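Local coordinates for protein putative phosphomethylpyrimidine kinase (Bacteroides thetaiotaomicron, PDB 3MBH) that probably phosphorylates pyridoxal at the expense of ATP, as a kinase of the ribokinase clan, and binds pyridoxal in a pocket, at residues T50-F55 against N266-L271; V13-G18 against A44-H49; G224-S229 against T249-Q254. All coordinates share one frame; numbering follows the deposited sequence.

Interaction 1 of 3, residues T50-F55 against N266-L271; sequences TQYPGF and NREGIL. With PXL (3-hydroxy-5-(hydroxymethyl)-2-methylisonicotinaldehyde), chain G.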
loop_
_atom_site.group_PDB
_atom_site.type_symbol
_atom_site.label_atom_id
_atom_site.label_comp_id
_atom_site.label_asym_id
_atom_site.label_seq_id
_atom_site.Cartn_x
_atom_site.Cartn_y
_atom_site.Cartn_z
ATOM N N THR A 50 -2.154 27.806 23.092
ATOM C CA THR A 50 -2.245 28.532 24.376
ATOM C C THR A 50 -1.984 27.695 25.638
ATOM O O THR A 50 -2.145 28.185 26.757
ATOM C CB THR A 50 -3.611 29.224 24.487
ATOM O OG1 THR A 50 -4.648 28.237 24.510
ATOM C CG2 THR A 50 -3.827 30.184 23.324
ATOM N N GLN A 51 -1.567 26.445 25.488
ATOM C CA GLN A 51 -1.125 25.639 26.630
ATOM C C GLN A 51 0.404 25.699 26.838
ATOM O O GLN A 51 0.951 25.129 27.760
ATOM C CB GLN A 51 -1.636 24.218 26.518
ATOM C CG GLN A 51 -3.180 24.121 26.424
ATOM C CD GLN A 51 -3.705 22.699 26.520
ATOM O OE1 GLN A 51 -3.450 22.019 27.517
ATOM N NE2 GLN A 51 -4.495 22.256 25.523
ATOM N N TYR A 52 1.110 26.392 25.959
ATOM C CA TYR A 52 2.455 26.834 26.282
ATOM C C TYR A 52 2.386 28.037 27.260
ATOM O O TYR A 52 1.350 28.737 27.379
ATOM C CB TYR A 52 3.211 27.210 24.983
ATOM C CG TYR A 52 3.778 26.038 24.183
ATOM C CD1 TYR A 52 4.945 25.419 24.569
ATOM C CD2 TYR A 52 3.147 25.579 23.046
ATOM C CE1 TYR A 52 5.478 24.379 23.843
ATOM C CE2 TYR A 52 3.655 24.524 22.316
ATOM C CZ TYR A 52 4.822 23.935 22.708
ATOM O OH TYR A 52 5.320 22.917 21.983
ATOM N N PRO A 53 3.499 28.326 27.945
ATOM C CA PRO A 53 3.415 29.447 28.890
ATOM C C PRO A 53 3.057 30.794 28.227
ATOM O O PRO A 53 2.400 31.624 28.837
ATOM C CB PRO A 53 4.798 29.492 29.538
ATOM C CG PRO A 53 5.458 28.173 29.178
ATOM C CD PRO A 53 4.787 27.612 27.986
ATOM N N GLY A 54 3.420 31.007 26.976
ATOM C CA GLY A 54 3.138 32.279 26.344
ATOM C C GLY A 54 2.856 32.013 24.861
ATOM O O GLY A 54 3.102 30.905 24.339
ATOM N N PHE A 55 2.324 33.025 24.202
ATOM C CA PHE A 55 2.040 32.932 22.806
ATOM C C PHE A 55 1.776 34.324 22.264
ATOM O O PHE A 55 1.295 35.170 22.991
ATOM C CB PHE A 55 0.798 32.036 22.558
ATOM C CG PHE A 55 -0.395 32.409 23.406
ATOM C CD1 PHE A 55 -0.564 31.864 24.683
ATOM C CD2 PHE A 55 -1.335 33.269 22.931
ATOM C CE1 PHE A 55 -1.682 32.203 25.449
ATOM C CE2 PHE A 55 -2.445 33.612 23.700
ATOM C CZ PHE A 55 -2.591 33.121 24.967
ATOM N N ASN A 266 5.332 16.598 25.386
ATOM C CA ASN A 266 3.952 16.309 25.046
ATOM C C ASN A 266 3.170 17.530 24.610
ATOM O O ASN A 266 2.145 17.388 23.974
ATOM C CB ASN A 266 3.205 15.662 26.202
ATOM C CG ASN A 266 3.706 14.289 26.549
ATOM O OD1 ASN A 266 4.539 13.690 25.870
ATOM N ND2 ASN A 266 3.168 13.761 27.638
ATOM N N ARG A 267 3.656 18.727 24.901
ATOM C CA ARG A 267 2.957 19.903 24.393
ATOM C C ARG A 267 3.040 19.994 22.853
ATOM O O ARG A 267 2.259 20.709 22.228
ATOM C CB ARG A 267 3.483 21.178 25.033
ATOM C CG ARG A 267 3.252 21.233 26.568
ATOM C CD ARG A 267 4.073 22.373 27.211
ATOM N NE ARG A 267 5.470 22.297 26.880
ATOM C CZ ARG A 267 6.390 23.188 27.267
ATOM N NH1 ARG A 267 6.058 24.254 27.974
ATOM N NH2 ARG A 267 7.639 23.035 26.876
ATOM N N GLU A 268 3.972 19.278 22.231
ATOM C CA GLU A 268 4.115 19.320 20.750
ATOM C C GLU A 268 3.004 18.539 20.081
ATOM O O GLU A 268 2.822 18.645 18.861
ATOM C CB GLU A 268 5.505 18.862 20.314
ATOM C CG GLU A 268 6.566 19.871 20.699
ATOM C CD GLU A 268 7.964 19.499 20.318
ATOM O OE1 GLU A 268 8.127 18.592 19.486
ATOM O OE2 GLU A 268 8.916 20.123 20.842
ATOM N N GLY A 269 2.258 17.739 20.857
ATOM C CA GLY A 269 1.161 16.971 20.316
ATOM C C GLY A 269 1.492 15.539 19.964
ATOM O O GLY A 269 2.637 15.066 20.141
ATOM N N ILE A 270 0.493 14.856 19.446
ATOM C CA ILE A 270 0.714 13.542 18.815
ATOM C C ILE A 270 1.679 13.616 17.651
ATOM O O ILE A 270 1.871 14.705 17.071
ATOM C CB ILE A 270 -0.617 12.855 18.436
ATOM C CG1 ILE A 270 -1.318 13.565 17.275
ATOM C CG2 ILE A 270 -1.476 12.819 19.679
ATOM C CD1 ILE A 270 -2.349 12.723 16.513
ATOM N N LEU A 271 2.376 12.518 17.357
ATOM C CA LEU A 271 3.278 12.535 16.211
ATOM C C LEU A 271 2.523 12.268 14.906
ATOM O O LEU A 271 2.646 11.193 14.292
ATOM C CB LEU A 271 4.438 11.589 16.363
ATOM C CG LEU A 271 5.661 12.080 17.086
ATOM C CD1 LEU A 271 6.720 10.994 16.951
ATOM C CD2 LEU A 271 6.185 13.438 16.600
HETATM O OP4 PXL G . -8.471 22.895 19.718
HETATM C C5A PXL G . -7.452 23.092 20.687
HETATM C C5 PXL G . -6.776 24.443 20.424
HETATM C C6 PXL G . -6.854 25.160 19.247
HETATM N N1 PXL G . -6.262 26.345 19.101
HETATM C C2 PXL G . -5.493 26.971 20.016
HETATM C C3 PXL G . -5.319 26.295 21.309
HETATM C C4 PXL G . -6.016 25.002 21.503
HETATM C C4A PXL G . -5.900 24.179 22.704
HETATM O O4A PXL G . -5.002 24.519 23.408
HETATM O O3 PXL G . -4.628 26.805 22.341
HETATM C C2A PXL G . -4.872 28.294 19.600
HETATM O O HOH W 1 3.052 24.995 29.480
HETATM O O HOH W 2 7.837 22.327 22.522
#

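Interaction 2 of 3, residues V13-G18 against A44-H49; sequences VHDLSG and AVLSNH. With PXL (3-hydroxy-5-(hydroxymethyl)-2-methylisonicotinaldehyde), chain G.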
loop_
_atom_site.group_PDB
_atom_site.type_symbol
_atom_site.label_atom_id
_atom_site.label_comp_id
_atom_site.label_asym_id
_atom_site.label_seq_id
_atom_site.Cartn_x
_atom_site.Cartn_y
_atom_site.Cartn_z
ATOM N N VAL A 13 -13.003 26.539 10.043
ATOM C CA VAL A 13 -13.066 27.762 10.872
ATOM C C VAL A 13 -12.288 27.500 12.201
ATOM O O VAL A 13 -12.858 27.108 13.204
ATOM C CB VAL A 13 -14.537 28.224 11.122
ATOM C CG1 VAL A 13 -14.531 29.637 11.754
ATOM C CG2 VAL A 13 -15.378 28.142 9.787
ATOM N N HIS A 14 -10.973 27.695 12.122
ATOM C CA HIS A 14 -10.051 27.387 13.157
ATOM C C HIS A 14 -8.930 28.405 13.069
ATOM O O HIS A 14 -8.761 29.066 12.041
ATOM C CB HIS A 14 -9.413 26.001 12.964
ATOM C CG HIS A 14 -10.378 24.856 13.001
ATOM N ND1 HIS A 14 -10.503 24.040 14.100
ATOM C CD2 HIS A 14 -11.181 24.328 12.048
ATOM C CE1 HIS A 14 -11.411 23.107 13.860
ATOM N NE2 HIS A 14 -11.846 23.256 12.620
ATOM N N ASP A 15 -8.159 28.507 14.139
ATOM C CA ASP A 15 -6.968 29.298 14.148
ATOM C C ASP A 15 -5.766 28.653 13.409
ATOM O O ASP A 15 -5.738 27.449 13.105
ATOM C CB ASP A 15 -6.615 29.620 15.578
ATOM C CG ASP A 15 -6.097 28.411 16.314
ATOM O OD1 ASP A 15 -6.939 27.674 16.935
ATOM O OD2 ASP A 15 -4.867 28.138 16.176
ATOM N N LEU A 16 -4.772 29.495 13.092
ATOM C CA LEU A 16 -3.485 29.070 12.555
ATOM C C LEU A 16 -2.447 29.328 13.616
ATOM O O LEU A 16 -2.182 30.485 13.957
ATOM C CB LEU A 16 -3.120 29.814 11.289
ATOM C CG LEU A 16 -1.868 29.307 10.496
ATOM C CD1 LEU A 16 -2.165 27.960 9.800
ATOM C CD2 LEU A 16 -1.384 30.300 9.486
ATOM N N SER A 17 -1.907 28.224 14.142
ATOM C CA SER A 17 -0.865 28.225 15.109
ATOM C C SER A 17 0.444 27.662 14.525
ATOM O O SER A 17 0.479 26.576 13.998
ATOM C CB SER A 17 -1.245 27.379 16.331
ATOM O OG SER A 17 -2.127 28.063 17.170
ATOM N N GLY A 18 1.531 28.398 14.718
ATOM C CA GLY A 18 2.829 28.003 14.248
ATOM C C GLY A 18 3.375 26.708 14.823
ATOM O O GLY A 18 3.820 25.862 14.073
ATOM N N ALA A 44 -7.757 33.351 14.024
ATOM C CA ALA A 44 -6.677 33.974 14.782
ATOM C C ALA A 44 -5.363 33.460 14.226
ATOM O O ALA A 44 -5.334 32.396 13.630
ATOM C CB ALA A 44 -6.749 33.653 16.289
ATOM N N VAL A 45 -4.298 34.210 14.461
ATOM C CA VAL A 45 -2.926 33.777 14.219
ATOM C C VAL A 45 -2.129 33.735 15.510
ATOM O O VAL A 45 -2.090 34.714 16.247
ATOM C CB VAL A 45 -2.248 34.658 13.190
ATOM C CG1 VAL A 45 -0.724 34.315 13.068
ATOM C CG2 VAL A 45 -2.929 34.381 11.861
ATOM N N LEU A 46 -1.527 32.594 15.796
ATOM C CA LEU A 46 -0.703 32.441 16.986
ATOM C C LEU A 46 0.646 31.814 16.645
ATOM O O LEU A 46 0.734 30.981 15.755
ATOM C CB LEU A 46 -1.428 31.567 18.048
ATOM C CG LEU A 46 -2.844 31.966 18.566
ATOM C CD1 LEU A 46 -3.984 31.500 17.632
ATOM C CD2 LEU A 46 -3.092 31.351 19.971
ATOM N N SER A 47 1.672 32.136 17.434
ATOM C CA SER A 47 2.981 31.521 17.336
ATOM C C SER A 47 2.934 30.017 17.686
ATOM O O SER A 47 3.746 29.196 17.177
ATOM C CB SER A 47 3.946 32.236 18.291
ATOM O OG SER A 47 3.537 32.168 19.660
ATOM N N ASN A 48 2.001 29.684 18.577
ATOM C CA ASN A 48 1.875 28.363 19.154
ATOM C C ASN A 48 0.592 28.280 19.964
ATOM O O ASN A 48 0.015 29.316 20.310
ATOM C CB ASN A 48 3.075 28.057 20.054
ATOM C CG ASN A 48 3.376 29.151 21.077
ATOM O OD1 ASN A 48 4.280 29.983 20.875
ATOM N ND2 ASN A 48 2.677 29.124 22.209
ATOM N N HIS A 49 0.185 27.073 20.359
ATOM C CA HIS A 49 -1.080 26.955 21.082
ATOM C C HIS A 49 -0.985 27.595 22.474
ATOM O O HIS A 49 0.119 27.917 22.972
ATOM C CB HIS A 49 -1.604 25.494 21.126
ATOM C CG HIS A 49 -0.708 24.539 21.860
ATOM N ND1 HIS A 49 -0.373 24.692 23.186
ATOM C CD2 HIS A 49 -0.070 23.430 21.435
ATOM C CE1 HIS A 49 0.429 23.700 23.543
ATOM N NE2 HIS A 49 0.640 22.928 22.494
HETATM O OP4 PXL G . -8.471 22.895 19.718
HETATM C C5A PXL G . -7.452 23.092 20.687
HETATM C C5 PXL G . -6.776 24.443 20.424
HETATM C C6 PXL G . -6.854 25.160 19.247
HETATM N N1 PXL G . -6.262 26.345 19.101
HETATM C C2 PXL G . -5.493 26.971 20.016
HETATM C C3 PXL G . -5.319 26.295 21.309
HETATM C C4 PXL G . -6.016 25.002 21.503
HETATM C C4A PXL G . -5.900 24.179 22.704
HETATM O O4A PXL G . -5.002 24.519 23.408
HETATM O O3 PXL G . -4.628 26.805 22.341
HETATM C C2A PXL G . -4.872 28.294 19.600
#

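Interaction 3 of 3, residues G224-S229 against T249-Q254; sequences GDTFTS and TQFILQ. With PXL (3-hydroxy-5-(hydroxymethyl)-2-methylisonicotinaldehyde), chain G.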
loop_
_atom_site.group_PDB
_atom_site.type_symbol
_atom_site.label_atom_id
_atom_site.label_comp_id
_atom_site.label_asym_id
_atom_site.label_seq_id
_atom_site.Cartn_x
_atom_site.Cartn_y
_atom_site.Cartn_z
ATOM N N GLY A 224 -8.227 16.899 20.499
ATOM C CA GLY A 224 -9.612 17.146 20.092
ATOM C C GLY A 224 -9.737 17.564 18.618
ATOM O O GLY A 224 -10.685 17.206 17.946
ATOM N N ASP A 225 -8.758 18.322 18.124
ATOM C CA ASP A 225 -8.722 18.686 16.747
ATOM C C ASP A 225 -8.414 17.476 15.868
ATOM O O ASP A 225 -9.020 17.308 14.803
ATOM C CB ASP A 225 -7.731 19.828 16.490
ATOM C CG ASP A 225 -8.046 21.081 17.301
ATOM O OD1 ASP A 225 -9.239 21.504 17.395
ATOM O OD2 ASP A 225 -7.070 21.622 17.873
ATOM N N THR A 226 -7.524 16.605 16.311
ATOM C CA THR A 226 -7.238 15.378 15.551
ATOM C C THR A 226 -8.467 14.482 15.559
ATOM O O THR A 226 -8.892 13.986 14.513
ATOM C CB THR A 226 -6.058 14.603 16.147
ATOM O OG1 THR A 226 -4.888 15.375 15.990
ATOM C CG2 THR A 226 -5.872 13.243 15.460
ATOM N N PHE A 227 -9.054 14.301 16.732
ATOM C CA PHE A 227 -10.271 13.515 16.869
ATOM C C PHE A 227 -11.421 13.975 15.941
ATOM O O PHE A 227 -12.021 13.185 15.223
ATOM C CB PHE A 227 -10.762 13.527 18.328
ATOM C CG PHE A 227 -12.031 12.743 18.539
ATOM C CD1 PHE A 227 -11.987 11.396 18.783
ATOM C CD2 PHE A 227 -13.277 13.366 18.466
ATOM C CE1 PHE A 227 -13.174 10.662 18.938
ATOM C CE2 PHE A 227 -14.477 12.638 18.623
ATOM C CZ PHE A 227 -14.417 11.303 18.869
ATOM N N THR A 228 -11.708 15.266 15.985
ATOM C CA THR A 228 -12.833 15.835 15.247
ATOM C C THR A 228 -12.558 15.846 13.759
ATOM O O THR A 228 -13.484 15.574 12.976
ATOM C CB THR A 228 -13.290 17.226 15.839
ATOM O OG1 THR A 228 -13.546 17.040 17.243
ATOM C CG2 THR A 228 -14.560 17.782 15.089
ATOM N N SER A 229 -11.289 16.049 13.368
ATOM C CA SER A 229 -10.891 16.002 11.954
ATOM C C SER A 229 -11.125 14.572 11.380
ATOM O O SER A 229 -11.713 14.413 10.283
ATOM C CB SER A 229 -9.407 16.376 11.780
ATOM O OG SER A 229 -9.176 17.756 11.974
ATOM N N THR A 249 -10.288 7.170 17.386
ATOM C CA THR A 249 -9.587 6.756 18.582
ATOM C C THR A 249 -8.316 5.938 18.264
ATOM O O THR A 249 -7.287 6.105 18.919
ATOM C CB THR A 249 -10.535 6.035 19.566
ATOM O OG1 THR A 249 -11.238 4.958 18.920
ATOM C CG2 THR A 249 -11.572 7.069 20.174
ATOM N N GLN A 250 -8.374 5.068 17.250
ATOM C CA GLN A 250 -7.222 4.261 16.893
ATOM C C GLN A 250 -6.099 5.098 16.298
ATOM O O GLN A 250 -4.945 4.866 16.604
ATOM C CB GLN A 250 -7.646 3.082 16.014
ATOM C CG GLN A 250 -8.490 2.125 16.934
ATOM C CD GLN A 250 -8.986 0.892 16.234
ATOM O OE1 GLN A 250 -8.263 0.329 15.395
ATOM N NE2 GLN A 250 -10.231 0.466 16.553
ATOM N N PHE A 251 -6.454 6.111 15.523
ATOM C CA PHE A 251 -5.475 7.014 14.927
ATOM C C PHE A 251 -4.761 7.760 16.019
ATOM O O PHE A 251 -3.551 7.799 16.024
ATOM C CB PHE A 251 -6.136 8.000 13.967
ATOM C CG PHE A 251 -5.187 8.886 13.248
ATOM C CD1 PHE A 251 -4.326 8.365 12.289
ATOM C CD2 PHE A 251 -5.146 10.253 13.515
ATOM C CE1 PHE A 251 -3.431 9.212 11.601
ATOM C CE2 PHE A 251 -4.305 11.087 12.825
ATOM C CZ PHE A 251 -3.429 10.564 11.871
ATOM N N ILE A 252 -5.506 8.298 16.968
ATOM C CA ILE A 252 -4.923 9.026 18.094
ATOM C C ILE A 252 -4.032 8.123 18.956
ATOM O O ILE A 252 -2.982 8.559 19.388
ATOM C CB ILE A 252 -6.010 9.685 18.994
ATOM C CG1 ILE A 252 -6.705 10.807 18.223
ATOM C CG2 ILE A 252 -5.388 10.229 20.306
ATOM C CD1 ILE A 252 -8.034 11.223 18.859
ATOM N N LEU A 253 -4.459 6.897 19.199
ATOM C CA LEU A 253 -3.653 5.954 19.981
ATOM C C LEU A 253 -2.300 5.726 19.344
ATOM O O LEU A 253 -1.288 5.758 20.014
ATOM C CB LEU A 253 -4.360 4.606 20.187
ATOM C CG LEU A 253 -3.657 3.531 21.023
ATOM C CD1 LEU A 253 -3.213 4.074 22.409
ATOM C CD2 LEU A 253 -4.607 2.284 21.200
ATOM N N GLN A 254 -2.312 5.555 18.035
ATOM C CA GLN A 254 -1.094 5.378 17.249
ATOM C C GLN A 254 -0.204 6.575 17.315
ATOM O O GLN A 254 0.986 6.428 17.492
ATOM C CB GLN A 254 -1.435 5.069 15.787
ATOM C CG GLN A 254 -2.079 3.796 15.645
ATOM C CD GLN A 254 -2.347 3.488 14.231
ATOM O OE1 GLN A 254 -1.486 2.888 13.581
ATOM N NE2 GLN A 254 -3.495 3.956 13.696
HETATM O OP4 PXL G . -8.471 22.895 19.718
HETATM C C5A PXL G . -7.452 23.092 20.687
HETATM C C5 PXL G . -6.776 24.443 20.424
HETATM C C6 PXL G . -6.854 25.160 19.247
HETATM N N1 PXL G . -6.262 26.345 19.101
HETATM C C2 PXL G . -5.493 26.971 20.016
HETATM C C3 PXL G . -5.319 26.295 21.309
HETATM C C4 PXL G . -6.016 25.002 21.503
HETATM C C4A PXL G . -5.900 24.179 22.704
HETATM O O4A PXL G . -5.002 24.519 23.408
HETATM O O3 PXL G . -4.628 26.805 22.341
HETATM C C2A PXL G . -4.872 28.294 19.600
#

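Interaction 1 of 3, residues T50-F55 against N266-L271
A water links Tyr52 to Glu268: the phenol OH of Tyr52 donates to it over 2.6 Å. The same water donates to Glu268 OE2, 3.0 Å away, so an acceptor such as a carboxylate suits this place. Behind the hydroxyl, Arg267 crosses the tyrosine ring. Its CB stands over a face, 4.2 Å from the Tyr52 ring centroid, in a CH-pi contact. The chain then bends at chi3 (-54°), which brings NE near Tyr52 CE1. Tyr52 CE1 lies 3.6 Å above the plane of the Arg267 guanidinium, over its centre, with the two planes 45° apart. NH1 also touches Pro53 CD, while NH2 forms a salt bridge with Asp265, a likely restraint on the turn of the group. A second water donates to Gln51 O at 2.7 Å and is held weakly by Arg267 NH1.

In this putative kinase of the ribokinase clan, the 50-55 loop follows strand 44-46 and carries part of the pyridoxal pocket, while 266-268 is a short 3-10 turn beyond helix 241-257. Leu74 of the second subunit also packs on Tyr52. On the ligand side, PXL O3 is gripped twice by one residue. Thr50 N donates to O3 at 2.8 Å in a nearly straight bond (166°). Thr50 OG1 lies 2.6 Å from O3 in a second hydrogen bond. Gln51 reaches farther, its NE2 donating to PXL O4A at 3.1 Å.

Interaction 2 of 3, residues V13-G18 against A44-H49
Strands 9-17 and 44-46 run parallel here, and Leu16 sits at the centre of the ladder, its N-H donating to Ala44 O (3.0 Å) and its O accepting from Leu46 N. The last bond of the ladder, Gly18 N to Leu46 O at 2.9 Å, comes where the chain turns a corner; lacking a side chain, Gly18 can bring its CA to 3.3 Å from Ser47 O. Leu16 and Val45 share one face of the sheet and pack on Pro42 of the second subunit, as suits branched apolar residues. Ser17 and Leu46 occupy the other, which lines the pyridoxal pocket of this ribokinase-clan fold. There Leu46 CD2 lies 3.6 Å from the ligand methyl C2A, and Leu46 CD1 rests against Asp15 CB. Asp15 holds OD1 2.6 Å from PXL N1. Its OD2 accepts from Ser17 OG at 2.9 Å, nearly in line with the C-O bond, and is also hydrogen-bonded to Ser23 OG. An alanine in place of Asp15 would probably leave PXL N1 without its carboxylate neighbour and the Ser17 hydroxyl without its acceptor. Ser17 and Ser23 both hold OD2 and are likely to fix the carboxylate's rotation, turning OD1 to the ligand nitrogen while leucine covers the methyl.

Interaction 3 of 3, residues G224-S229 against T249-Q254
Thr226 and Phe227 are the residues through which helix 223-236 meets Phe251, Ile252 and Thr249 of helix 241-257. The two segments run roughly antiparallel, at 142°, with their axes 9.5 Å apart. Gly224 is the second glycine of the Gly-Thr-Gly-Asp signature of the ribokinase clan. Next comes Asp225, directed into the pocket: its OD2 accepts a hydrogen bond from PXL OP4 at 2.6 Å and has a second donor in Ser23 N. OP4 is the hydroxyl that a pyridoxal kinase phosphorylates.

Thr226 turns to the other helix. Its CG2 meets the Phe251 ring at the edge, near the ring plane, 3.6 Å from CD2, the two side chains crossing at about a right angle. The same methyl lies 3.8 Å from Ile252 CG1, so this short side chain lets one methyl touch both residues.

Phe227 has CG anti to its backbone N (chi1 179°), which sets CG, and the ring with it, on the Thr249 side. Ile252 CD1 fits against Phe227 CB at 3.6 Å and also lies at the edge of the ring. Farther out, Phe227 CE1 comes 4.1 Å from Thr249 CG2, the two side chains lying side by side. Thr249 OG1 is hydrogen-bonded to Leu245 O of its own helix, while CG2 faces Phe227.

Ser229 closes the segment by folding its hydroxyl onto its own helix: OG donates to Asp225 O at 2.9 Å, from the face opposite Ser229 N. Between 224-229 and 249-254 every contact is carbon on carbon, so burial and fit hold them, while Asp225 turns its carboxylate to the ligand.

In the fold
Interactions 2 and 3 are buried, whereas interaction 1 lies at the surface and relies on waters and charged side chains. Interaction 2 is a backbone ladder in the main sheet; interaction 3, an apolar pair of helices, is nested in the loop that interaction 1 closes. Segment 44-49 runs into 50-55, so interactions 1 and 2 share one continuous piece of chain. They touch: His49 NE2 is 2.8 Å from Arg267 O, and Asn48 ND2 the same distance from Gly54 O, both probable hydrogen bonds. Ile270 CD1 of interaction 1 packs on Thr226 OG1 of interaction 3. All three reach pyridoxal: 50-55 at its phenolic oxygen and aldehyde, 13-18 at its ring nitrogen, 224-229 at its hydroxymethyl.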